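Long-range contact in solute-binding periplasmic protein of iron/siderophore ABC transporter (Yersinia pestis, PDB 6B2Y), which probably binds a chelated metal such as an iron-siderophore complex in the periplasm and delivers it to an ABC transporter for import: residues P337-W349 / L358-L372. Sequence-based numbering, arbitrary orientation.
Sequences PYNVLAIQSFAKW and LDPKKTMDSLYSQFL
Gln344 and Thr363 join two antiparallel helices, 340-349 and 360-371, that form a helical hairpin with segment axes 9.7 Å apart at 168°. The hairpin packs against helix 186-207, probably the long helix that links the two lobes, as in other siderophore-binding proteins of this class. Followed outward, Gln344 first sets CB against Pro360 CG and Leu358 CD2. Its chain then runs extended, and Gln344 CD passes Leu358 CD1 at 3.9 Å, the two side chains crossing nearly at right angles. At the tip OE1 accepts the hydroxyl of Thr363, Thr363 OG1 to Gln344 OE1 2.7 Å, in the carbonyl plane and on a lone pair, while NE2 donates to Asn199 O of helix 186-207. With both polar atoms bonded, this buried amide is fixed in its rotation.

One turn earlier, Leu341 is a knob in the hole formed by Pro360, Thr363, Met364 and Leu367. Leu341 CD2 lies 3.6 Å from Thr363 CG2, and CD1 meets the CB of Met364. Ser345 OG rests beside the Pro360 ring and donates a hydrogen bond to Leu341 O, which Ser345 N reaches from the opposite face of the carbonyl plane.

Towards the other end, Leu367 CD2 sits over the centre of one face of the Tyr338 ring, a CH-pi contact 4.0 Å from the centroid. Tyr368 OH comes in at the ring edge near its plane. Tyr338 OH is hydrogen-bonded to Ser70 OG, and the Tyr338 side chain lies about 3 Å from a bound sodium ion.

Near the hairpin turn, Lys348 stretches CG anti to its backbone N (chi1 -163°), then bends at chi4 so that NZ reaches two carbonyl oxygens, Phe355 O and Leu358 O, the latter 2.6 Å from Lys348 NZ.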
loop_
_atom_site.group_PDB
_atom_site.type_symbol
_atom_site.label_atom_id
_atom_site.label_comp_id
_atom_site.label_asym_id
_atom_site.label_seq_id
_atom_site.Cartn_x
_atom_site.Cartn_y
_atom_site.Cartn_z
ATOM N N PRO A 337 2.383 3.484 3.712
ATOM C CA PRO A 337 1.901 4.103 4.959
ATOM C C PRO A 337 0.610 4.898 4.790
ATOM O O PRO A 337 0.037 5.338 5.806
ATOM C CB PRO A 337 3.062 5.007 5.382
ATOM C CG PRO A 337 3.793 5.300 4.066
ATOM C CD PRO A 337 3.667 4.051 3.260
ATOM N N TYR A 338 0.113 5.061 3.566
ATOM C CA TYR A 338 -1.221 5.623 3.390
ATOM C C TYR A 338 -2.307 4.648 3.811
ATOM O O TYR A 338 -3.492 4.983 3.725
ATOM C CB TYR A 338 -1.493 5.995 1.925
ATOM C CG TYR A 338 -0.719 7.119 1.272
ATOM C CD1 TYR A 338 -1.261 7.783 0.174
ATOM C CD2 TYR A 338 0.558 7.486 1.687
ATOM C CE1 TYR A 338 -0.570 8.792 -0.461
ATOM C CE2 TYR A 338 1.261 8.495 1.055
ATOM C CZ TYR A 338 0.694 9.136 -0.029
ATOM O OH TYR A 338 1.387 10.137 -0.677
ATOM N N ASN A 339 -1.933 3.440 4.251
ATOM C CA ASN A 339 -2.891 2.357 4.463
ATOM C C ASN A 339 -3.962 2.678 5.497
ATOM O O ASN A 339 -4.937 1.923 5.592
ATOM C CB ASN A 339 -2.150 1.056 4.826
ATOM C CG ASN A 339 -1.388 1.138 6.157
ATOM O OD1 ASN A 339 -1.890 1.678 7.137
ATOM N ND2 ASN A 339 -0.180 0.569 6.192
ATOM N N VAL A 340 -3.810 3.753 6.283
ATOM C CA VAL A 340 -4.884 4.131 7.202
ATOM C C VAL A 340 -6.179 4.368 6.429
ATOM O O VAL A 340 -7.281 4.174 6.965
ATOM C CB VAL A 340 -4.478 5.355 8.053
ATOM C CG1 VAL A 340 -4.075 6.543 7.191
ATOM C CG2 VAL A 340 -5.601 5.755 9.051
ATOM N N LEU A 341 -6.082 4.770 5.156
ATOM C CA LEU A 341 -7.301 4.949 4.376
ATOM C C LEU A 341 -8.005 3.628 4.120
ATOM O O LEU A 341 -9.240 3.585 4.042
ATOM C CB LEU A 341 -6.986 5.646 3.054
ATOM C CG LEU A 341 -6.369 7.029 3.248
ATOM C CD1 LEU A 341 -5.766 7.544 1.943
ATOM C CD2 LEU A 341 -7.394 7.999 3.784
ATOM N N ALA A 342 -7.253 2.535 3.988
ATOM C CA ALA A 342 -7.896 1.235 3.855
ATOM C C ALA A 342 -8.496 0.778 5.179
ATOM O O ALA A 342 -9.583 0.183 5.209
ATOM C CB ALA A 342 -6.893 0.200 3.339
ATOM N N ILE A 343 -7.802 1.034 6.289
ATOM C CA ILE A 343 -8.348 0.641 7.587
ATOM C C ILE A 343 -9.689 1.316 7.834
ATOM O O ILE A 343 -10.661 0.670 8.267
ATOM C CB ILE A 343 -7.344 0.962 8.701
ATOM C CG1 ILE A 343 -6.090 0.093 8.546
ATOM C CG2 ILE A 343 -7.984 0.764 10.062
ATOM C CD1 ILE A 343 -4.928 0.639 9.397
ATOM N N GLN A 344 -9.774 2.611 7.528
ATOM C CA GLN A 344 -11.013 3.356 7.737
ATOM C C GLN A 344 -12.102 2.886 6.784
ATOM O O GLN A 344 -13.271 2.762 7.181
ATOM C CB GLN A 344 -10.772 4.857 7.571
ATOM C CG GLN A 344 -9.992 5.504 8.703
ATOM C CD GLN A 344 -9.964 7.012 8.575
ATOM O OE1 GLN A 344 -10.354 7.568 7.541
ATOM N NE2 GLN A 344 -9.509 7.678 9.607
ATOM N N SER A 345 -11.745 2.623 5.522
ATOM C CA SER A 345 -12.740 2.143 4.563
ATOM C C SER A 345 -13.283 0.777 4.970
ATOM O O SER A 345 -14.498 0.545 4.913
ATOM C CB SER A 345 -12.137 2.075 3.156
ATOM O OG SER A 345 -11.980 3.373 2.616
ATOM N N PHE A 346 -12.402 -0.141 5.389
ATOM C CA PHE A 346 -12.865 -1.443 5.868
ATOM C C PHE A 346 -13.853 -1.281 7.015
ATOM O O PHE A 346 -14.925 -1.901 7.023
ATOM C CB PHE A 346 -11.690 -2.308 6.336
ATOM C CG PHE A 346 -10.843 -2.855 5.227
ATOM C CD1 PHE A 346 -10.951 -2.349 3.929
ATOM C CD2 PHE A 346 -9.920 -3.853 5.478
ATOM C CE1 PHE A 346 -10.158 -2.847 2.916
ATOM C CE2 PHE A 346 -9.114 -4.350 4.476
ATOM C CZ PHE A 346 -9.247 -3.847 3.169
ATOM N N ALA A 347 -13.490 -0.472 8.009
ATOM C CA ALA A 347 -14.329 -0.314 9.195
ATOM C C ALA A 347 -15.702 0.235 8.830
ATOM O O ALA A 347 -16.728 -0.241 9.335
ATOM C CB ALA A 347 -13.645 0.610 10.196
ATOM N N LYS A 348 -15.734 1.241 7.963
ATOM C CA LYS A 348 -17.007 1.840 7.566
ATOM C C LYS A 348 -17.873 0.845 6.804
ATOM O O LYS A 348 -19.106 0.870 6.923
ATOM C CB LYS A 348 -16.751 3.099 6.737
ATOM C CG LYS A 348 -17.951 4.035 6.604
ATOM C CD LYS A 348 -17.620 5.225 5.730
ATOM C CE LYS A 348 -18.855 6.063 5.445
ATOM N NZ LYS A 348 -19.270 6.868 6.626
ATOM N N TRP A 349 -17.259 -0.018 5.984
ATOM C CA TRP A 349 -18.023 -1.078 5.331
ATOM C C TRP A 349 -18.553 -2.088 6.343
ATOM O O TRP A 349 -19.707 -2.525 6.240
ATOM C CB TRP A 349 -17.174 -1.808 4.297
ATOM C CG TRP A 349 -16.722 -0.970 3.154
ATOM C CD1 TRP A 349 -17.331 0.143 2.650
ATOM C CD2 TRP A 349 -15.554 -1.192 2.349
ATOM N NE1 TRP A 349 -16.606 0.637 1.581
ATOM C CE2 TRP A 349 -15.519 -0.173 1.372
ATOM C CE3 TRP A 349 -14.539 -2.153 2.361
ATOM C CZ2 TRP A 349 -14.502 -0.084 0.426
ATOM C CZ3 TRP A 349 -13.533 -2.069 1.415
ATOM C CH2 TRP A 349 -13.522 -1.044 0.460
ATOM N N LEU A 358 -17.714 8.951 9.976
ATOM C CA LEU A 358 -16.348 8.777 9.497
ATOM C C LEU A 358 -16.331 8.825 7.976
ATOM O O LEU A 358 -17.068 8.083 7.323
ATOM C CB LEU A 358 -15.770 7.450 9.997
ATOM C CG LEU A 358 -14.359 7.051 9.533
ATOM C CD1 LEU A 358 -13.376 8.056 10.046
ATOM C CD2 LEU A 358 -14.007 5.648 9.997
ATOM N N ASP A 359 -15.474 9.678 7.419
ATOM C CA ASP A 359 -15.378 9.883 5.972
ATOM C C ASP A 359 -13.932 9.700 5.517
ATOM O O ASP A 359 -13.130 10.650 5.595
ATOM C CB ASP A 359 -15.884 11.271 5.595
ATOM C CG ASP A 359 -15.808 11.541 4.100
ATOM O OD1 ASP A 359 -15.337 10.668 3.337
ATOM O OD2 ASP A 359 -16.238 12.643 3.689
ATOM N N PRO A 360 -13.572 8.511 5.025
ATOM C CA PRO A 360 -12.211 8.311 4.501
ATOM C C PRO A 360 -11.819 9.303 3.422
ATOM O O PRO A 360 -10.628 9.610 3.285
ATOM C CB PRO A 360 -12.258 6.885 3.946
ATOM C CG PRO A 360 -13.333 6.216 4.735
ATOM C CD PRO A 360 -14.354 7.265 5.037
ATOM N N LYS A 361 -12.784 9.817 2.648
ATOM C CA LYS A 361 -12.439 10.801 1.627
ATOM C C LYS A 361 -11.893 12.075 2.260
ATOM O O LYS A 361 -10.931 12.668 1.755
ATOM C CB LYS A 361 -13.657 11.101 0.742
ATOM C CG LYS A 361 -14.032 9.952 -0.182
ATOM C CD LYS A 361 -15.512 9.966 -0.531
ATOM C CE LYS A 361 -15.755 9.363 -1.909
ATOM N NZ LYS A 361 -16.120 10.397 -2.923
ATOM N N LYS A 362 -12.482 12.514 3.371
ATOM C CA LYS A 362 -11.922 13.671 4.056
ATOM C C LYS A 362 -10.555 13.353 4.661
ATOM O O LYS A 362 -9.653 14.200 4.652
ATOM C CB LYS A 362 -12.893 14.180 5.122
ATOM C CG LYS A 362 -12.383 15.392 5.904
ATOM C CD LYS A 362 -11.806 16.502 5.004
ATOM C CE LYS A 362 -12.829 17.054 4.001
ATOM N NZ LYS A 362 -12.134 17.743 2.866
ATOM N N THR A 363 -10.379 12.145 5.198
ATOM C CA THR A 363 -9.056 11.765 5.691
ATOM C C THR A 363 -8.014 11.883 4.589
ATOM O O THR A 363 -6.919 12.417 4.810
ATOM C CB THR A 363 -9.083 10.342 6.238
ATOM O OG1 THR A 363 -10.090 10.249 7.248
ATOM C CG2 THR A 363 -7.729 9.965 6.831
ATOM N N MET A 364 -8.352 11.405 3.390
ATOM C CA MET A 364 -7.428 11.503 2.267
ATOM C C MET A 364 -7.178 12.960 1.881
ATOM O O MET A 364 -6.033 13.347 1.623
ATOM C CB MET A 364 -7.970 10.697 1.090
ATOM C CG MET A 364 -7.143 10.847 -0.144
ATOM S SD MET A 364 -8.018 10.163 -1.525
ATOM C CE MET A 364 -7.178 8.663 -1.722
ATOM N N ASP A 365 -8.225 13.795 1.891
ATOM C CA ASP A 365 -8.036 15.229 1.671
ATOM C C ASP A 365 -7.036 15.821 2.657
ATOM O O ASP A 365 -6.172 16.623 2.276
ATOM C CB ASP A 365 -9.375 15.963 1.790
ATOM C CG ASP A 365 -10.196 15.893 0.522
ATOM O OD1 ASP A 365 -9.645 15.512 -0.529
ATOM O OD2 ASP A 365 -11.399 16.214 0.576
ATOM N N SER A 366 -7.130 15.426 3.933
ATOM C CA SER A 366 -6.223 15.955 4.945
ATOM C C SER A 366 -4.803 15.451 4.733
ATOM O O SER A 366 -3.840 16.217 4.859
ATOM C CB SER A 366 -6.722 15.586 6.346
ATOM O OG SER A 366 -8.034 16.099 6.547
ATOM N N LEU A 367 -4.656 14.160 4.432
ATOM C CA LEU A 367 -3.336 13.602 4.171
ATOM C C LEU A 367 -2.635 14.388 3.067
ATOM O O LEU A 367 -1.477 14.786 3.209
ATOM C CB LEU A 367 -3.473 12.122 3.794
ATOM C CG LEU A 367 -2.224 11.214 3.756
ATOM C CD1 LEU A 367 -2.652 9.763 3.903
ATOM C CD2 LEU A 367 -1.405 11.372 2.471
ATOM N N TYR A 368 -3.340 14.638 1.964
ATOM C CA TYR A 368 -2.722 15.323 0.832
ATOM C C TYR A 368 -2.389 16.772 1.174
ATOM O O TYR A 368 -1.278 17.245 0.907
ATOM C CB TYR A 368 -3.647 15.243 -0.381
ATOM C CG TYR A 368 -3.489 13.946 -1.139
ATOM C CD1 TYR A 368 -3.854 12.734 -0.558
ATOM C CD2 TYR A 368 -2.976 13.927 -2.436
ATOM C CE1 TYR A 368 -3.699 11.536 -1.235
ATOM C CE2 TYR A 368 -2.831 12.724 -3.133
ATOM C CZ TYR A 368 -3.196 11.532 -2.522
ATOM O OH TYR A 368 -3.054 10.329 -3.190
ATOM N N SER A 369 -3.338 17.504 1.767
ATOM C CA SER A 369 -3.075 18.916 2.031
ATOM C C SER A 369 -1.967 19.104 3.060
ATOM O O SER A 369 -1.186 20.058 2.959
ATOM C CB SER A 369 -4.358 19.624 2.478
ATOM O OG SER A 369 -5.089 18.846 3.408
ATOM N N GLN A 370 -1.844 18.192 4.029
ATOM C CA GLN A 370 -0.837 18.361 5.063
ATOM C C GLN A 370 0.548 17.883 4.637
ATOM O O GLN A 370 1.547 18.421 5.120
ATOM C CB GLN A 370 -1.249 17.615 6.338
ATOM C CG GLN A 370 -2.294 18.345 7.161
ATOM C CD GLN A 370 -2.858 17.475 8.252
ATOM O OE1 GLN A 370 -4.040 17.130 8.233
ATOM N NE2 GLN A 370 -2.013 17.094 9.198
ATOM N N PHE A 371 0.637 16.855 3.782
ATOM C CA PHE A 371 1.916 16.193 3.549
ATOM C C PHE A 371 2.384 16.162 2.099
ATOM O O PHE A 371 3.585 15.978 1.871
ATOM C CB PHE A 371 1.865 14.749 4.084
ATOM C CG PHE A 371 1.523 14.672 5.539
ATOM C CD1 PHE A 371 2.466 15.005 6.495
ATOM C CD2 PHE A 371 0.261 14.300 5.952
ATOM C CE1 PHE A 371 2.152 14.955 7.850
ATOM C CE2 PHE A 371 -0.058 14.254 7.301
ATOM C CZ PHE A 371 0.884 14.595 8.244
ATOM N N LEU A 372 1.505 16.353 1.125
ATOM C CA LEU A 372 1.865 16.100 -0.263
ATOM C C LEU A 372 1.828 17.384 -1.095
ATOM O O LEU A 372 1.332 18.430 -0.662
ATOM C CB LEU A 372 0.936 15.038 -0.860
ATOM C CG LEU A 372 0.971 13.695 -0.115
ATOM C CD1 LEU A 372 0.043 12.733 -0.827
ATOM C CD2 LEU A 372 2.392 13.136 -0.052
#